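Side-chain contacts in amino acid amide racemase (Ochrobactrum anthropi, PDB 6GIO), which binds pyridoxal-5'-phosphate, belongs to the class-III aminotransferase family and forms an assembly of two identical chains: residues L21-L26 with F386-L391; I44-G49 with L56-P61; L167-P172 with P206-G211; E239-L244 with V395-P400; F253-L258 with R347-A352. All coordinates share one frame; numbering follows the deposited sequence.

Interaction 4 is closest to the middle of the chain, and its centre lies about 11 Å from that of interaction 5 and about 13 Å from those of interactions 1 and 3. Interactions 2 and 3 are the most widely separated, about 27 Å between centres. Interactions 1, 2, 4 and 5 all reach the seven-stranded sheet whose outermost strands are 28-32 and 343-349; strands 43-46, 384-389 and 395-398 are neighbours in it. Along the chain, interactions 2, 3 and 5 fall inside the loop closed by interaction 1, whose segments alternate with those of interaction 4. Segments distant in sequence are thus brought together, and interactions 3 and 4 supply residues of the cofactor pocket.

Interaction 1. Residues L21-L26 with F386-L391; sequences LRFSPL and FTYVGL
Phe-23, in a loop of irregular backbone, passes strand 384-389 at Thr-387, where the two CA atoms are 6.3 Å apart. Its ring does most of the touching and presents two different surfaces. Over one face stands Thr-387, whose CB lies 3.9 Å from the centroid of the Phe-23 ring and nearly on the normal, a CH-pi contact; the methyl CG2 of Thr-387 lies over the same face, 3.7 Å from Phe-23 CD1. The CD2-CE2 edge of the same ring is directed at the face of Tyr-388. The two planes stand at 90°, a T-shaped pair, with Phe-23 CD2 3.6 Å from Tyr-388 CE2. Tyr-388 has its CG tucked between its own backbone N and carbonyl carbon (chi1 57°), which raises the ring beside the strand to meet that edge. Next along the loop, Ser-24 makes an ST turn, its OG accepting from Leu-26 N at 3.2 Å. Leu-81 of the second subunit also packs on Phe-23. The other neighbour of note is helix 369-382, which Tyr-388 touches at Val-369 and Thr-372, so the loop before strand 28-32 lies against strand 384-389, itself running between 43-46 and 395-398, with that helix close by.

Interaction 2. Residues I44-G49 with L56-P61; sequences ILDLSG and LGYGHP. With EDO (1,2-ethanediol), chain H.
An Asx turn at the end of strand 43-46, made by Asp-46, receives the hydroxyl of Tyr-58 from the loop that leads into helix 61-72. Tyr-58 OH donates to Asp-46 OD2 at 2.6 Å. The carboxylate oxygen lies at the edge of the ring, near its plane, yet the hydroxyl meets the carboxylate from above its own plane, 40° out of it. Asp-46 puts CG anti to its N (chi1 -172°), which carries the carboxylate across to the tyrosine. Its other oxygen, OD1, is gripped twice: Ser-48 OG donates at 2.5 Å on the syn side, and Ser-48 N, 3.1 Å from OD1, closes the turn from well above the plane. With hydroxyls and an amide gathered round it, this buried carboxylate is probably ionised. Tyr-58 OH is also hydrogen-bonded to Ser-50 OG. Farther along, a 1,2-ethanediol, probably from the crystallisation liquor, bridges the backbone: its O1 donates to Gly-57 O (2.9 Å) and accepts from His-60 N (2.9 Å), while Gly-59 N donates to its O2 (3.0 Å). His-60 is the N-cap of helix 61-72, its ND1 bonded to Ala-62 N. Asp-46 packs between Leu-36 of strand 35-38 and Ala-385 of strand 384-389, and Ser-48 OG is bonded to Tyr-82 OH of the second subunit.

Interaction 3. Residues L167-P172 with P206-G211; sequences LPYPDP and PILSDG
Tyr-169 and Leu-208 belong to the loops that follow two parallel strands, 164-167 and 199-204, of the sheet beside which pyridoxal-5'-phosphate is bound. The leucine lies over one face of the tyrosine ring. Its CB is 3.9 Å from the centroid of the Tyr-169 ring and 11° off the normal, a CH-pi contact over the middle of the ring. From there the side chain runs back along the ring, opposite in sense to the tyrosine, so that Leu-208 CD1 comes to Tyr-169 CD2 at 3.8 Å and Leu-208 CD2 to Tyr-169 CB at 4.2 Å. Both residues hold CG opposite their N (chi1 -163° for Tyr-169 and -175° for Leu-208), and this brings the two side chains alongside each other. The phenol oxygen extends past the leucine to the backbone at the start of the second loop: Tyr-169 OH is hydrogen-bonded to Glu-205 O. Phe-135 of the intervening strand 131-135 makes an edge-to-face pair with Tyr-169. One residue past Leu-208, Ser-209 touches the cofactor and bonds through OG to Glu-205 OE2, both residues being part of the pocket. As in other fold type I pyridoxal-phosphate enzymes, pocket residues sit on loops after the parallel strands of this sheet.

Interaction 4. Residues E239-L244 with V395-P400; sequences EVKVGL and VLEFMP. With PLP (pyridoxal-5'-phosphate), chain G.
Lys-241 passes the cofactor and ends at Glu-397, touching Met-399 on the way. Its CB lies 3.2 Å from O3 of pyridoxal-5'-phosphate. CG stands anti to the backbone N (chi1 -179°), which sends the side chain toward strand 395-398, and the chain then bends at chi2 (76°); this bend leaves CG and CD between the cofactor O3 and the methyl of Met-399, with Lys-241 CD 3.8 Å from Met-399 CE. The next carbon, Lys-241 CE, keeps that methyl at 3.7 Å and also comes alongside the carboxylate of Glu-397. At the tip, NZ forms a salt bridge with Glu-397 OE1 at 2.9 Å, reached on the syn side but 34° out of the carboxylate plane. This buried pairing joins the loop after strand 234-238, part of the cofactor-binding sheet, to strand 395-398 of the other sheet, so it spans the two halves of the fold type I architecture next to the cofactor. Ala-51 O gives the ammonium a second partner. Glu-397 comes from the opposite direction on a chain extended past CG, and packs against Thr-387 and Val-389 of the adjoining strand. Met-399 is curled at chi2 and chi3, which brings its CE to 3.1 Å from the backbone O of Lys-241, a tight approach. On the pocket side, Val-240 rests on the face of the pyridine ring, its CG1 3.6 Å from C4 of the cofactor.

Interaction 5. Residues F253-L258 with R347-A352; sequences FQHEGL and RGRGLA
The guanidinium of Arg-349 has the imidazole side chain of His-255 on one face, and Glu-256 OE2 with a water at its edge. Ring and guanidinium are almost parallel, their planes 2° apart and their centres 4.4 Å from each other, an offset stack in which the two side chains run in opposite senses. The offset places His-255 CB over the middle of the guanidinium, 3.6 Å from Arg-349 CZ, while Arg-349 CD sits over the histidine ring, 3.7 Å from the centroid of His-255, as a CH-pi contact. Within its own plane the guanidinium forms a salt bridge: Arg-349 NH2 donates to Glu-256 OE2 at 2.9 Å with an angle of 155°. The carboxylate is turned 67° from the guanidinium, so the N-H meets that oxygen from above its plane. The water donates to the same Glu-256 OE2 and accepts from Arg-349 NE at 2.8 Å, and together these bonds fix the rotation of the guanidinium. His-255 NE2 is held from outside by Thr-247 OG1. The arginine starts a type II' turn, Arg-349 to Ala-352, with Gly-350 at positive phi and Ala-352 N bonded to Arg-349 O at 2.9 Å: the tight beta-hairpin, with a two-residue loop (Gly-350 and Leu-351), that links strands 343-349 and 352-357.

Interaction 1. Residues L21-L26 with F386-L391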
# COMPACT_ATOMS: atom_id res chain seq x y z
N LEU C 21 -0.34 -13.32 10.73
CA LEU C 21 0.92 -14.04 10.98
C LEU C 21 1.23 -13.90 12.46
O LEU C 21 2.13 -13.18 12.90
CB LEU C 21 2.08 -13.47 10.16
CG LEU C 21 3.40 -14.26 10.29
CD1 LEU C 21 3.26 -15.69 9.77
CD2 LEU C 21 4.54 -13.54 9.58
N ARG C 22 0.42 -14.59 13.25
CA ARG C 22 0.38 -14.41 14.68
C ARG C 22 1.32 -15.38 15.40
O ARG C 22 1.26 -16.58 15.15
CB ARG C 22 -1.08 -14.54 15.15
CG ARG C 22 -2.03 -13.59 14.40
CD ARG C 22 -1.90 -12.17 14.91
NE ARG C 22 -2.72 -11.19 14.18
CZ ARG C 22 -4.04 -11.02 14.30
NH1 ARG C 22 -4.77 -11.82 15.09
NH2 ARG C 22 -4.65 -10.05 13.62
N PHE C 23 2.15 -14.86 16.30
CA PHE C 23 3.11 -15.70 17.02
C PHE C 23 2.74 -15.92 18.48
O PHE C 23 3.37 -16.74 19.13
CB PHE C 23 4.50 -15.09 16.94
CG PHE C 23 5.07 -15.06 15.56
CD1 PHE C 23 4.75 -14.03 14.70
CD2 PHE C 23 5.92 -16.05 15.12
CE1 PHE C 23 5.28 -13.98 13.42
CE2 PHE C 23 6.45 -16.01 13.84
CZ PHE C 23 6.13 -14.98 12.98
N SER C 24 1.77 -15.16 18.99
CA SER C 24 1.38 -15.22 20.40
C SER C 24 0.01 -14.63 20.55
O SER C 24 -0.48 -14.01 19.60
CB SER C 24 2.39 -14.47 21.31
OG SER C 24 2.10 -13.08 21.42
N PRO C 25 -0.62 -14.79 21.73
CA PRO C 25 -1.93 -14.14 21.95
C PRO C 25 -1.94 -12.60 22.10
O PRO C 25 -3.01 -12.01 22.26
CB PRO C 25 -2.43 -14.76 23.28
CG PRO C 25 -1.50 -15.92 23.58
CD PRO C 25 -0.19 -15.59 22.89
N LEU C 26 -0.77 -11.96 22.11
CA LEU C 26 -0.67 -10.54 22.42
C LEU C 26 -1.62 -9.72 21.53
O LEU C 26 -1.57 -9.78 20.31
CB LEU C 26 0.76 -10.06 22.24
CG LEU C 26 1.05 -8.57 22.54
CD1 LEU C 26 0.66 -8.24 23.98
CD2 LEU C 26 2.51 -8.27 22.25
N PHE C 386 8.44 -11.20 20.63
CA PHE C 386 9.36 -11.42 19.50
C PHE C 386 8.79 -12.45 18.57
O PHE C 386 7.66 -12.93 18.78
CB PHE C 386 10.81 -11.71 19.96
CG PHE C 386 10.93 -12.79 21.01
CD1 PHE C 386 10.62 -12.53 22.35
CD2 PHE C 386 11.41 -14.06 20.68
CE1 PHE C 386 10.74 -13.51 23.32
CE2 PHE C 386 11.53 -15.05 21.65
CZ PHE C 386 11.18 -14.78 22.96
N THR C 387 9.55 -12.79 17.51
CA THR C 387 9.03 -13.65 16.43
C THR C 387 10.08 -14.63 16.01
O THR C 387 11.17 -14.62 16.55
CB THR C 387 8.61 -12.82 15.21
OG1 THR C 387 9.76 -12.15 14.68
CG2 THR C 387 7.58 -11.78 15.61
N TYR C 388 9.76 -15.49 15.04
CA TYR C 388 10.80 -16.23 14.35
C TYR C 388 10.71 -16.14 12.82
O TYR C 388 9.66 -15.89 12.24
CB TYR C 388 10.82 -17.69 14.75
CG TYR C 388 9.52 -18.42 14.54
CD1 TYR C 388 9.18 -18.97 13.31
CD2 TYR C 388 8.64 -18.57 15.59
CE1 TYR C 388 7.99 -19.66 13.15
CE2 TYR C 388 7.46 -19.25 15.44
CZ TYR C 388 7.13 -19.80 14.23
OH TYR C 388 5.94 -20.46 14.17
N VAL C 389 11.85 -16.37 12.20
CA VAL C 389 11.96 -16.35 10.77
C VAL C 389 12.74 -17.56 10.32
O VAL C 389 13.02 -18.46 11.13
CB VAL C 389 12.64 -15.04 10.29
CG1 VAL C 389 11.75 -13.86 10.68
CG2 VAL C 389 14.06 -14.89 10.84
N GLY C 390 13.02 -17.63 9.03
CA GLY C 390 13.98 -18.60 8.49
C GLY C 390 13.32 -19.62 7.59
O GLY C 390 12.17 -19.96 7.75
N LEU C 391 14.08 -20.14 6.64
CA LEU C 391 13.54 -21.17 5.75
C LEU C 391 13.15 -22.44 6.52
O LEU C 391 12.38 -23.23 6.01
CB LEU C 391 14.55 -21.50 4.64
CG LEU C 391 14.95 -20.30 3.76
CD1 LEU C 391 16.04 -20.65 2.75
CD2 LEU C 391 13.76 -19.68 3.04

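Interaction 2. Residues I44-G49 with L56-P61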
# COMPACT_ATOMS: atom_id res chain seq x y z
N ILE C 44 4.42 -4.87 27.80
CA ILE C 44 5.32 -5.87 27.21
C ILE C 44 6.51 -5.20 26.52
O ILE C 44 6.33 -4.27 25.77
CB ILE C 44 4.57 -6.68 26.15
CG1 ILE C 44 3.26 -7.24 26.74
CG2 ILE C 44 5.44 -7.80 25.56
CD1 ILE C 44 3.45 -8.12 27.95
N LEU C 45 7.72 -5.70 26.76
CA LEU C 45 8.90 -5.16 26.10
C LEU C 45 8.90 -5.58 24.62
O LEU C 45 8.82 -6.75 24.31
CB LEU C 45 10.18 -5.63 26.81
CG LEU C 45 11.49 -5.16 26.14
CD1 LEU C 45 11.58 -3.64 26.01
CD2 LEU C 45 12.72 -5.67 26.88
N ASP C 46 8.99 -4.61 23.70
CA ASP C 46 8.88 -4.94 22.30
C ASP C 46 10.24 -5.15 21.67
O ASP C 46 10.91 -4.21 21.29
CB ASP C 46 8.09 -3.91 21.49
CG ASP C 46 7.83 -4.39 20.03
OD1 ASP C 46 7.68 -5.63 19.85
OD2 ASP C 46 7.78 -3.54 19.09
N LEU C 47 10.59 -6.42 21.49
CA LEU C 47 11.79 -6.78 20.74
C LEU C 47 11.51 -7.06 19.26
O LEU C 47 12.43 -7.26 18.47
CB LEU C 47 12.40 -8.00 21.39
CG LEU C 47 12.67 -7.85 22.89
CD1 LEU C 47 13.09 -9.19 23.49
CD2 LEU C 47 13.73 -6.79 23.11
N SER C 48 10.23 -7.04 18.89
CA SER C 48 9.82 -7.18 17.50
C SER C 48 9.85 -5.91 16.65
O SER C 48 9.94 -6.03 15.43
CB SER C 48 8.42 -7.79 17.43
OG SER C 48 7.40 -6.83 17.63
N GLY C 49 9.77 -4.73 17.27
CA GLY C 49 9.57 -3.47 16.55
C GLY C 49 8.40 -3.51 15.55
O GLY C 49 8.44 -2.82 14.51
N LEU C 56 11.52 4.06 16.22
CA LEU C 56 11.67 4.93 17.39
C LEU C 56 10.69 4.52 18.49
O LEU C 56 10.45 5.31 19.42
CB LEU C 56 11.42 6.39 17.02
CG LEU C 56 12.32 6.89 15.88
CD1 LEU C 56 12.08 8.38 15.64
CD2 LEU C 56 13.77 6.63 16.19
N GLY C 57 10.13 3.33 18.42
CA GLY C 57 9.23 2.88 19.47
C GLY C 57 7.86 3.49 19.24
O GLY C 57 7.50 3.76 18.10
N TYR C 58 7.14 3.71 20.34
CA TYR C 58 5.73 4.04 20.34
C TYR C 58 5.56 5.36 21.12
O TYR C 58 6.11 5.54 22.19
CB TYR C 58 4.95 2.84 20.96
CG TYR C 58 5.24 1.55 20.19
CD1 TYR C 58 4.64 1.30 18.97
CD2 TYR C 58 6.13 0.61 20.66
CE1 TYR C 58 4.93 0.14 18.23
CE2 TYR C 58 6.43 -0.55 19.93
CZ TYR C 58 5.82 -0.77 18.70
OH TYR C 58 6.09 -1.92 17.97
N GLY C 59 4.77 6.28 20.57
CA GLY C 59 4.54 7.58 21.17
C GLY C 59 5.77 8.48 21.11
O GLY C 59 5.88 9.42 21.87
N HIS C 60 6.71 8.20 20.22
CA HIS C 60 7.94 8.98 20.21
C HIS C 60 7.59 10.45 19.86
O HIS C 60 6.91 10.71 18.85
CB HIS C 60 8.96 8.42 19.22
CG HIS C 60 10.28 9.10 19.31
ND1 HIS C 60 10.52 10.36 18.77
CD2 HIS C 60 11.43 8.74 19.93
CE1 HIS C 60 11.76 10.71 19.04
NE2 HIS C 60 12.32 9.76 19.76
N PRO C 61 8.05 11.41 20.68
CA PRO C 61 7.65 12.82 20.49
C PRO C 61 7.94 13.43 19.11
O PRO C 61 7.16 14.26 18.67
CB PRO C 61 8.41 13.59 21.62
CG PRO C 61 9.28 12.60 22.30
CD PRO C 61 8.80 11.21 21.93
C1 EDO H . 5.69 6.36 16.69
O1 EDO H . 6.46 6.41 17.90
C2 EDO H . 4.46 7.25 16.80
O2 EDO H . 3.63 6.75 17.88

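Interaction 3. Residues L167-P172 with P206-G211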
# COMPACT_ATOMS: atom_id res chain seq x y z
N LEU C 167 18.93 -17.87 -7.26
CA LEU C 167 20.21 -18.43 -6.85
C LEU C 167 20.21 -18.68 -5.38
O LEU C 167 19.55 -17.93 -4.66
CB LEU C 167 21.32 -17.42 -7.12
CG LEU C 167 21.56 -16.96 -8.56
CD1 LEU C 167 22.54 -15.81 -8.57
CD2 LEU C 167 22.07 -18.12 -9.40
N PRO C 168 21.01 -19.66 -4.89
CA PRO C 168 21.19 -19.79 -3.46
C PRO C 168 21.88 -18.57 -2.86
O PRO C 168 22.77 -17.94 -3.49
CB PRO C 168 22.08 -21.05 -3.32
CG PRO C 168 21.95 -21.78 -4.62
CD PRO C 168 21.76 -20.70 -5.62
N TYR C 169 21.45 -18.21 -1.65
CA TYR C 169 22.16 -17.19 -0.89
C TYR C 169 23.21 -17.88 0.00
O TYR C 169 22.88 -18.72 0.83
CB TYR C 169 21.15 -16.34 -0.09
CG TYR C 169 21.61 -15.00 0.43
CD1 TYR C 169 22.31 -14.90 1.61
CD2 TYR C 169 21.24 -13.79 -0.22
CE1 TYR C 169 22.66 -13.65 2.15
CE2 TYR C 169 21.57 -12.56 0.30
CZ TYR C 169 22.30 -12.49 1.48
OH TYR C 169 22.64 -11.26 2.03
N PRO C 170 24.48 -17.58 -0.22
CA PRO C 170 25.53 -18.25 0.54
C PRO C 170 25.43 -17.99 2.03
O PRO C 170 25.43 -16.82 2.45
CB PRO C 170 26.81 -17.60 0.06
CG PRO C 170 26.47 -16.74 -1.07
CD PRO C 170 25.01 -16.63 -1.21
N ASP C 171 25.38 -19.07 2.79
CA ASP C 171 25.03 -19.05 4.18
C ASP C 171 26.20 -19.62 5.01
O ASP C 171 26.41 -20.82 5.03
CB ASP C 171 23.80 -19.91 4.35
CG ASP C 171 23.35 -20.04 5.78
OD1 ASP C 171 24.05 -19.56 6.73
OD2 ASP C 171 22.27 -20.63 5.95
N PRO C 172 26.96 -18.76 5.70
CA PRO C 172 28.08 -19.28 6.49
C PRO C 172 27.71 -20.35 7.55
O PRO C 172 28.55 -21.16 7.85
CB PRO C 172 28.64 -18.03 7.19
CG PRO C 172 28.09 -16.87 6.43
CD PRO C 172 26.78 -17.31 5.87
N PRO C 206 20.76 -7.19 1.62
CA PRO C 206 22.11 -7.17 2.22
C PRO C 206 22.25 -8.02 3.48
O PRO C 206 23.35 -8.35 3.85
CB PRO C 206 22.37 -5.70 2.50
CG PRO C 206 21.02 -5.09 2.65
CD PRO C 206 20.05 -5.91 1.84
N ILE C 207 21.15 -8.36 4.10
CA ILE C 207 21.05 -9.47 5.05
C ILE C 207 19.78 -10.15 4.64
O ILE C 207 18.77 -9.49 4.43
CB ILE C 207 20.91 -8.99 6.51
CG1 ILE C 207 22.15 -8.19 6.89
CG2 ILE C 207 20.69 -10.18 7.44
CD1 ILE C 207 22.08 -7.45 8.20
N LEU C 208 19.81 -11.46 4.49
CA LEU C 208 18.65 -12.17 4.03
C LEU C 208 17.74 -12.28 5.24
O LEU C 208 18.10 -12.96 6.18
CB LEU C 208 19.05 -13.54 3.53
CG LEU C 208 17.96 -14.41 2.88
CD1 LEU C 208 17.78 -13.97 1.44
CD2 LEU C 208 18.32 -15.87 2.97
N SER C 209 16.57 -11.67 5.16
CA SER C 209 15.70 -11.38 6.31
C SER C 209 14.84 -12.58 6.69
O SER C 209 15.24 -13.37 7.55
CB SER C 209 14.79 -10.19 5.98
OG SER C 209 14.05 -10.40 4.77
N ASP C 210 13.69 -12.74 6.05
CA ASP C 210 12.83 -13.89 6.33
C ASP C 210 13.49 -15.21 5.98
O ASP C 210 13.07 -16.26 6.47
CB ASP C 210 11.49 -13.76 5.64
CG ASP C 210 10.48 -13.09 6.52
OD1 ASP C 210 9.89 -13.78 7.41
OD2 ASP C 210 10.30 -11.88 6.34
N GLY C 211 14.54 -15.17 5.17
CA GLY C 211 15.32 -16.37 4.91
C GLY C 211 16.10 -16.93 6.08
O GLY C 211 16.48 -18.10 6.06

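Interaction 4. Residues E239-L244 with V395-P400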
# COMPACT_ATOMS: atom_id res chain seq x y z
N GLU C 239 16.46 -2.37 1.24
CA GLU C 239 16.80 -1.96 2.60
C GLU C 239 15.54 -1.95 3.48
O GLU C 239 15.53 -1.43 4.58
CB GLU C 239 17.47 -0.59 2.61
CG GLU C 239 18.87 -0.55 1.97
CD GLU C 239 20.03 -0.93 2.93
OE1 GLU C 239 19.89 -0.64 4.15
OE2 GLU C 239 21.08 -1.51 2.49
N VAL C 240 14.47 -2.55 3.01
CA VAL C 240 13.21 -2.43 3.70
C VAL C 240 13.32 -2.90 5.14
O VAL C 240 12.80 -2.25 6.06
CB VAL C 240 12.10 -3.20 2.94
CG1 VAL C 240 10.83 -3.31 3.82
CG2 VAL C 240 11.78 -2.48 1.65
N LYS C 241 14.02 -4.02 5.35
CA LYS C 241 14.04 -4.66 6.68
C LYS C 241 15.16 -4.17 7.59
O LYS C 241 14.94 -4.00 8.75
CB LYS C 241 14.15 -6.19 6.52
CG LYS C 241 14.16 -7.00 7.81
CD LYS C 241 12.78 -7.10 8.40
CE LYS C 241 12.73 -8.19 9.45
NZ LYS C 241 11.38 -8.26 10.08
N VAL C 242 16.37 -3.97 7.07
CA VAL C 242 17.55 -3.74 7.90
C VAL C 242 18.15 -2.36 7.62
O VAL C 242 19.29 -2.06 8.03
CB VAL C 242 18.65 -4.84 7.70
CG1 VAL C 242 18.15 -6.22 8.09
CG2 VAL C 242 19.20 -4.85 6.28
N GLY C 243 17.36 -1.52 6.94
CA GLY C 243 17.79 -0.17 6.57
C GLY C 243 17.69 0.80 7.74
O GLY C 243 17.16 0.47 8.84
N LEU C 244 18.24 1.99 7.48
CA LEU C 244 18.04 3.23 8.23
C LEU C 244 18.62 3.19 9.64
O LEU C 244 17.91 3.35 10.62
CB LEU C 244 16.57 3.64 8.23
CG LEU C 244 16.06 4.00 6.81
CD1 LEU C 244 14.62 4.50 6.88
CD2 LEU C 244 16.94 5.03 6.09
N VAL C 395 14.67 -19.55 13.49
CA VAL C 395 15.53 -18.41 13.83
C VAL C 395 14.67 -17.38 14.59
O VAL C 395 13.77 -16.77 13.99
CB VAL C 395 16.14 -17.71 12.58
CG1 VAL C 395 17.15 -16.67 13.01
CG2 VAL C 395 16.83 -18.67 11.65
N LEU C 396 14.94 -17.20 15.89
CA LEU C 396 14.33 -16.14 16.66
C LEU C 396 14.80 -14.84 16.05
O LEU C 396 15.99 -14.66 15.80
CB LEU C 396 14.74 -16.21 18.13
CG LEU C 396 14.44 -17.51 18.88
CD1 LEU C 396 14.85 -17.34 20.32
CD2 LEU C 396 13.01 -17.93 18.74
N GLU C 397 13.85 -13.93 15.83
CA GLU C 397 14.13 -12.60 15.27
C GLU C 397 13.99 -11.51 16.35
O GLU C 397 12.97 -11.45 17.08
CB GLU C 397 13.14 -12.29 14.13
CG GLU C 397 13.24 -10.84 13.67
CD GLU C 397 12.50 -10.56 12.38
OE1 GLU C 397 11.39 -10.02 12.40
OE2 GLU C 397 13.06 -10.86 11.33
N PHE C 398 15.01 -10.65 16.44
CA PHE C 398 15.01 -9.49 17.34
C PHE C 398 15.28 -8.25 16.51
O PHE C 398 16.40 -8.04 15.97
CB PHE C 398 16.04 -9.65 18.46
CG PHE C 398 15.79 -10.86 19.33
CD1 PHE C 398 14.75 -10.89 20.22
CD2 PHE C 398 16.56 -11.98 19.20
CE1 PHE C 398 14.47 -12.03 21.00
CE2 PHE C 398 16.31 -13.11 19.97
CZ PHE C 398 15.26 -13.14 20.88
N MET C 399 14.23 -7.44 16.37
CA MET C 399 14.25 -6.20 15.59
C MET C 399 13.71 -5.10 16.47
O MET C 399 12.72 -4.48 16.14
CB MET C 399 13.35 -6.37 14.36
CG MET C 399 13.93 -7.36 13.35
SD MET C 399 15.27 -6.63 12.39
CE MET C 399 14.38 -5.46 11.39
N PRO C 400 14.32 -4.88 17.65
CA PRO C 400 13.67 -3.93 18.56
C PRO C 400 13.78 -2.48 18.04
O PRO C 400 14.64 -2.19 17.19
CB PRO C 400 14.46 -4.09 19.86
CG PRO C 400 15.80 -4.63 19.46
CD PRO C 400 15.56 -5.44 18.21
N1 PLP G . 11.42 -6.43 1.33
C2 PLP G . 12.00 -6.85 2.48
C2A PLP G . 13.46 -7.16 2.59
C3 PLP G . 11.18 -7.04 3.71
O3 PLP G . 11.76 -7.46 4.84
C4 PLP G . 9.74 -6.72 3.69
C4A PLP G . 8.91 -6.89 4.92
C5 PLP G . 9.21 -6.26 2.36
C6 PLP G . 10.09 -6.15 1.26
C5A PLP G . 7.73 -5.97 2.20
O4P PLP G . 7.19 -5.02 3.13
P PLP G . 5.63 -4.96 3.45
O1P PLP G . 5.48 -3.58 4.01
O2P PLP G . 5.35 -6.05 4.47
O3P PLP G . 4.93 -5.14 2.11

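Interaction 5. Residues F253-L258 with R347-A352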
# COMPACT_ATOMS: atom_id res chain seq x y z
N PHE C 253 23.74 -1.73 3.19
CA PHE C 253 24.65 -2.04 2.05
C PHE C 253 26.01 -1.37 2.18
O PHE C 253 26.98 -1.79 1.50
CB PHE C 253 24.01 -1.69 0.71
CG PHE C 253 23.82 -0.22 0.46
CD1 PHE C 253 24.86 0.55 -0.06
CD2 PHE C 253 22.57 0.38 0.64
CE1 PHE C 253 24.67 1.89 -0.33
CE2 PHE C 253 22.37 1.73 0.32
CZ PHE C 253 23.42 2.48 -0.16
N GLN C 254 26.11 -0.36 3.05
CA GLN C 254 27.41 0.31 3.23
C GLN C 254 28.42 -0.58 3.97
O GLN C 254 29.61 -0.30 3.92
CB GLN C 254 27.26 1.66 3.97
CG GLN C 254 26.48 2.69 3.19
CD GLN C 254 26.19 3.96 3.94
OE1 GLN C 254 25.54 3.96 5.00
NE2 GLN C 254 26.57 5.08 3.33
N HIS C 255 27.96 -1.65 4.64
CA HIS C 255 28.84 -2.66 5.19
C HIS C 255 29.48 -3.53 4.08
O HIS C 255 30.47 -4.18 4.32
CB HIS C 255 28.06 -3.62 6.12
CG HIS C 255 27.54 -2.98 7.37
ND1 HIS C 255 28.36 -2.64 8.42
CD2 HIS C 255 26.29 -2.63 7.73
CE1 HIS C 255 27.63 -2.09 9.37
NE2 HIS C 255 26.37 -2.07 8.98
N GLU C 256 28.87 -3.58 2.90
CA GLU C 256 29.14 -4.62 1.91
C GLU C 256 29.83 -4.09 0.66
O GLU C 256 29.99 -4.85 -0.29
CB GLU C 256 27.85 -5.32 1.50
CG GLU C 256 27.14 -6.05 2.64
CD GLU C 256 27.82 -7.34 3.02
OE1 GLU C 256 28.72 -7.79 2.26
OE2 GLU C 256 27.45 -7.90 4.08
N GLY C 257 30.24 -2.82 0.66
CA GLY C 257 31.02 -2.25 -0.46
C GLY C 257 30.16 -2.04 -1.71
O GLY C 257 30.66 -2.02 -2.83
N LEU C 258 28.85 -1.89 -1.50
CA LEU C 258 27.88 -1.79 -2.61
C LEU C 258 27.61 -0.33 -3.02
O LEU C 258 27.63 0.57 -2.19
CB LEU C 258 26.58 -2.48 -2.20
CG LEU C 258 26.56 -4.01 -2.04
CD1 LEU C 258 25.17 -4.48 -1.66
CD2 LEU C 258 27.00 -4.69 -3.33
N ARG C 347 23.54 -14.17 14.99
CA ARG C 347 24.13 -13.47 13.82
C ARG C 347 23.32 -12.24 13.53
O ARG C 347 22.24 -12.04 14.10
CB ARG C 347 24.21 -14.39 12.59
CG ARG C 347 22.91 -15.12 12.25
CD ARG C 347 22.98 -15.90 10.92
NE ARG C 347 21.70 -16.57 10.67
CZ ARG C 347 21.43 -17.83 10.97
NH1 ARG C 347 22.34 -18.61 11.51
NH2 ARG C 347 20.23 -18.33 10.76
N GLY C 348 23.83 -11.38 12.69
CA GLY C 348 23.12 -10.15 12.38
C GLY C 348 24.07 -9.00 12.29
O GLY C 348 25.29 -9.19 12.25
N ARG C 349 23.51 -7.80 12.23
CA ARG C 349 24.31 -6.62 12.41
C ARG C 349 23.54 -5.66 13.25
O ARG C 349 22.33 -5.48 13.01
CB ARG C 349 24.66 -5.97 11.12
CG ARG C 349 25.38 -6.81 10.12
CD ARG C 349 25.86 -5.86 9.05
NE ARG C 349 26.56 -6.51 7.93
CZ ARG C 349 27.86 -6.77 7.89
NH1 ARG C 349 28.62 -6.49 8.94
NH2 ARG C 349 28.40 -7.33 6.81
N GLY C 350 24.23 -5.01 14.19
CA GLY C 350 23.64 -3.98 15.01
C GLY C 350 22.40 -4.51 15.69
O GLY C 350 22.44 -5.55 16.33
N LEU C 351 21.27 -3.83 15.53
CA LEU C 351 20.02 -4.28 16.15
C LEU C 351 19.11 -5.13 15.22
O LEU C 351 17.90 -5.22 15.41
CB LEU C 351 19.29 -3.07 16.75
CG LEU C 351 19.90 -2.55 18.06
CD1 LEU C 351 19.36 -1.17 18.37
CD2 LEU C 351 19.67 -3.50 19.24
N ALA C 352 19.73 -5.76 14.21
CA ALA C 352 19.06 -6.78 13.40
C ALA C 352 19.72 -8.09 13.78
O ALA C 352 20.81 -8.40 13.31
CB ALA C 352 19.23 -6.49 11.91
O HOH W 1 25.49 -7.25 5.41